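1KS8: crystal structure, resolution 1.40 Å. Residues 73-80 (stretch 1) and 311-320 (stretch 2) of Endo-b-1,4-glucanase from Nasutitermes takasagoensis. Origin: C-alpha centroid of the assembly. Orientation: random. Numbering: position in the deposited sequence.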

# COMPACT_ATOMS: atom_id res chain seq x y z
N ALA A 73 6.33 -3.68 4.43
CA ALA A 73 7.14 -4.23 5.52
C ALA A 73 6.96 -5.74 5.60
O ALA A 73 7.92 -6.48 5.82
CB ALA A 73 6.74 -3.58 6.85
N TRP A 74 5.73 -6.20 5.41
CA TRP A 74 5.41 -7.62 5.45
C TRP A 74 6.26 -8.39 4.44
O TRP A 74 6.84 -9.44 4.76
CB TRP A 74 3.92 -7.79 5.15
CG TRP A 74 3.33 -9.15 5.34
CD1 TRP A 74 3.90 -10.23 5.96
CD2 TRP A 74 2.01 -9.56 4.96
NE1 TRP A 74 3.02 -11.28 5.99
CE2 TRP A 74 1.85 -10.90 5.38
CE3 TRP A 74 0.95 -8.92 4.31
CZ2 TRP A 74 0.67 -11.61 5.16
CZ3 TRP A 74 -0.23 -9.63 4.09
CH2 TRP A 74 -0.36 -10.97 4.52
N GLY A 75 6.35 -7.88 3.22
CA GLY A 75 7.14 -8.54 2.20
C GLY A 75 8.63 -8.48 2.51
O GLY A 75 9.37 -9.41 2.19
N LEU A 76 9.06 -7.38 3.13
CA LEU A 76 10.46 -7.20 3.50
C LEU A 76 10.86 -8.21 4.57
O LEU A 76 12.02 -8.63 4.63
CB LEU A 76 10.68 -5.79 4.04
CG LEU A 76 11.45 -4.81 3.16
CD1 LEU A 76 11.53 -3.46 3.86
CD2 LEU A 76 12.85 -5.33 2.87
N ILE A 77 9.91 -8.58 5.42
CA ILE A 77 10.18 -9.53 6.49
C ILE A 77 10.21 -10.98 5.98
O ILE A 77 11.17 -11.71 6.24
CB ILE A 77 9.10 -9.43 7.60
CG1 ILE A 77 9.17 -8.04 8.25
CG2 ILE A 77 9.31 -10.53 8.63
CD1 ILE A 77 7.96 -7.72 9.12
N ASP A 78 9.17 -11.38 5.26
CA ASP A 78 9.07 -12.75 4.75
C ASP A 78 9.91 -13.05 3.52
O ASP A 78 10.29 -14.21 3.29
CB ASP A 78 7.61 -13.08 4.43
CG ASP A 78 6.76 -13.24 5.68
OD1 ASP A 78 5.53 -13.33 5.54
OD2 ASP A 78 7.33 -13.29 6.79
N PHE A 79 10.22 -12.03 2.72
CA PHE A 79 10.99 -12.24 1.51
C PHE A 79 12.17 -11.28 1.40
O PHE A 79 12.47 -10.74 0.34
CB PHE A 79 10.05 -12.10 0.30
CG PHE A 79 8.86 -13.02 0.38
CD1 PHE A 79 9.01 -14.39 0.18
CD2 PHE A 79 7.61 -12.53 0.71
CE1 PHE A 79 7.92 -15.26 0.32
CE2 PHE A 79 6.52 -13.38 0.86
CZ PHE A 79 6.67 -14.75 0.66
N GLU A 80 12.85 -11.09 2.53
CA GLU A 80 14.01 -10.21 2.60
C GLU A 80 15.06 -10.63 1.58
O GLU A 80 15.74 -9.79 0.98
CB GLU A 80 14.60 -10.24 4.01
CG GLU A 80 15.71 -9.22 4.22
CD GLU A 80 16.29 -9.27 5.62
OE1 GLU A 80 17.15 -8.42 5.94
OE2 GLU A 80 15.88 -10.16 6.40
N ALA A 311 -2.25 -12.48 -5.63
CA ALA A 311 -1.01 -13.20 -5.89
C ALA A 311 -0.16 -13.23 -4.62
O ALA A 311 0.45 -14.26 -4.30
CB ALA A 311 -0.23 -12.54 -7.03
N PHE A 312 -0.10 -12.12 -3.90
CA PHE A 312 0.70 -12.10 -2.68
C PHE A 312 0.12 -13.02 -1.61
O PHE A 312 0.87 -13.69 -0.91
CB PHE A 312 0.82 -10.68 -2.11
CG PHE A 312 1.80 -10.60 -0.98
CD1 PHE A 312 3.14 -10.92 -1.18
CD2 PHE A 312 1.37 -10.26 0.30
CE1 PHE A 312 4.04 -10.91 -0.12
CE2 PHE A 312 2.27 -10.25 1.37
CZ PHE A 312 3.61 -10.57 1.15
N ILE A 313 -1.21 -13.05 -1.49
CA ILE A 313 -1.83 -13.94 -0.52
C ILE A 313 -1.47 -15.38 -0.88
O ILE A 313 -1.21 -16.20 -0.00
CB ILE A 313 -3.37 -13.77 -0.50
CG1 ILE A 313 -3.73 -12.43 0.17
CG2 ILE A 313 -4.03 -14.93 0.25
CD1 ILE A 313 -3.29 -12.32 1.63
N MET A 314 -1.45 -15.68 -2.17
CA MET A 314 -1.11 -17.03 -2.63
C MET A 314 0.34 -17.37 -2.28
O MET A 314 0.63 -18.49 -1.87
CB MET A 314 -1.32 -17.15 -4.14
CG MET A 314 -2.78 -17.15 -4.54
SD MET A 314 -2.97 -17.36 -6.32
CE MET A 314 -4.66 -16.80 -6.53
N LEU A 315 1.23 -16.40 -2.45
CA LEU A 315 2.64 -16.62 -2.15
C LEU A 315 2.83 -16.83 -0.64
O LEU A 315 3.66 -17.64 -0.22
CB LEU A 315 3.47 -15.44 -2.65
CG LEU A 315 3.57 -15.41 -4.18
CD1 LEU A 315 3.98 -14.03 -4.67
CD2 LEU A 315 4.57 -16.46 -4.64
N GLU A 316 2.05 -16.11 0.16
CA GLU A 316 2.13 -16.25 1.61
C GLU A 316 1.57 -17.61 2.01
O GLU A 316 2.07 -18.26 2.93
CB GLU A 316 1.35 -15.13 2.30
CG GLU A 316 2.10 -13.81 2.37
CD GLU A 316 3.16 -13.80 3.45
OE1 GLU A 316 4.10 -12.98 3.37
OE2 GLU A 316 3.06 -14.61 4.39
N ALA A 317 0.52 -18.04 1.32
CA ALA A 317 -0.10 -19.33 1.60
C ALA A 317 0.87 -20.46 1.27
O ALA A 317 0.95 -21.45 2.01
CB ALA A 317 -1.37 -19.49 0.78
N ALA A 318 1.61 -20.31 0.18
CA ALA A 318 2.57 -21.32 -0.23
C ALA A 318 3.63 -21.52 0.85
O ALA A 318 4.11 -22.63 1.07
CB ALA A 318 3.24 -20.92 -1.55
N GLU A 319 3.98 -20.43 1.54
CA GLU A 319 4.98 -20.51 2.61
C GLU A 319 4.47 -21.35 3.78
O GLU A 319 5.26 -21.87 4.56
CB GLU A 319 5.34 -19.10 3.10
CG GLU A 319 6.09 -18.28 2.06
CD GLU A 319 7.43 -18.90 1.68
OE1 GLU A 319 7.84 -18.77 0.51
OE2 GLU A 319 8.07 -19.52 2.56
N LEU A 320 3.15 -21.46 3.90
CA LEU A 320 2.54 -22.25 4.97
C LEU A 320 2.58 -23.73 4.60
O LEU A 320 2.26 -24.60 5.42
CB LEU A 320 1.08 -21.84 5.18
CG LEU A 320 0.77 -20.43 5.70
CD1 LEU A 320 -0.73 -20.20 5.67
CD2 LEU A 320 1.31 -20.27 7.11

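This is a side-chain-mediated contact between two helical segments of one chain, built from three aromatic rings and a close pair of carboxylates, with no clear hydrogen bond across it. The helix axes, inclined at 30° with their N-to-C directions roughly aligned, approach no closer than 12.3 Å. The nearest CA pairs tell the same story: G75 and F312 lie 8.8 Å apart from CA to CA, D78 and E316 8.4 Å. Backbones so far apart leave room for large side chains between them, and the two stretches together bury 374 Å² there.

The best-defined aromatic interaction joins W74 and F312. Their planes meet at 86°, and the centroids of the F312 ring and the six-membered ring of W74 are 5.0 Å apart, so the edge of F312 is directed at the face of W74. The closest atoms are W74 CE3 and F312 CE2, at 3.5 Å. F312 leaves its helix sideways, yet its t rotamer (chi1 -172°) brings the ring end nearer to stretch 1. Its tip also approaches the backbone where G75 has no side chain, with F312 CZ 4.2 Å from G75 CA; an ideal CB on G75 would stand equally far from F312 CZ, so this spacing alone reveals no clash that glycine avoids. I313 points away at CB, but its CD1 turns back to lie 4.3 Å from W74 CH2.

F79, the first residue beyond the helical phi/psi region (-130°/42°), extends the apolar packing, with its CE2 3.6 Å from F312 CE1. Its surroundings are not purely apolar: E319 OE1 approaches the ring edge, 3.5 Å from F79 CE1.

E316 brings a carboxylate into this largely buried setting. Its OE1 lies over the same face of W74 as F312 CE2. That placement explains why the 3.3 Å separation between W74 NE1 and E316 OE1 is not a hydrogen bond: the indole N-H lies in the ring plane, and the angle to the oxygen is poor. The same OE1 is 3.5 Å from F79 CE2.

Most striking is the approach of D78 OD1 to E316 OE1, at 2.6 Å, while D78 OD1 is 3.0 Å from E316 OE2. Two fully ionized carboxylates would repel each other at such range; the shorter distance suggests that an acid group probably holds a proton, although the coordinates do not settle the matter. D78 OD2 is hydrogen-bonded elsewhere in the structure.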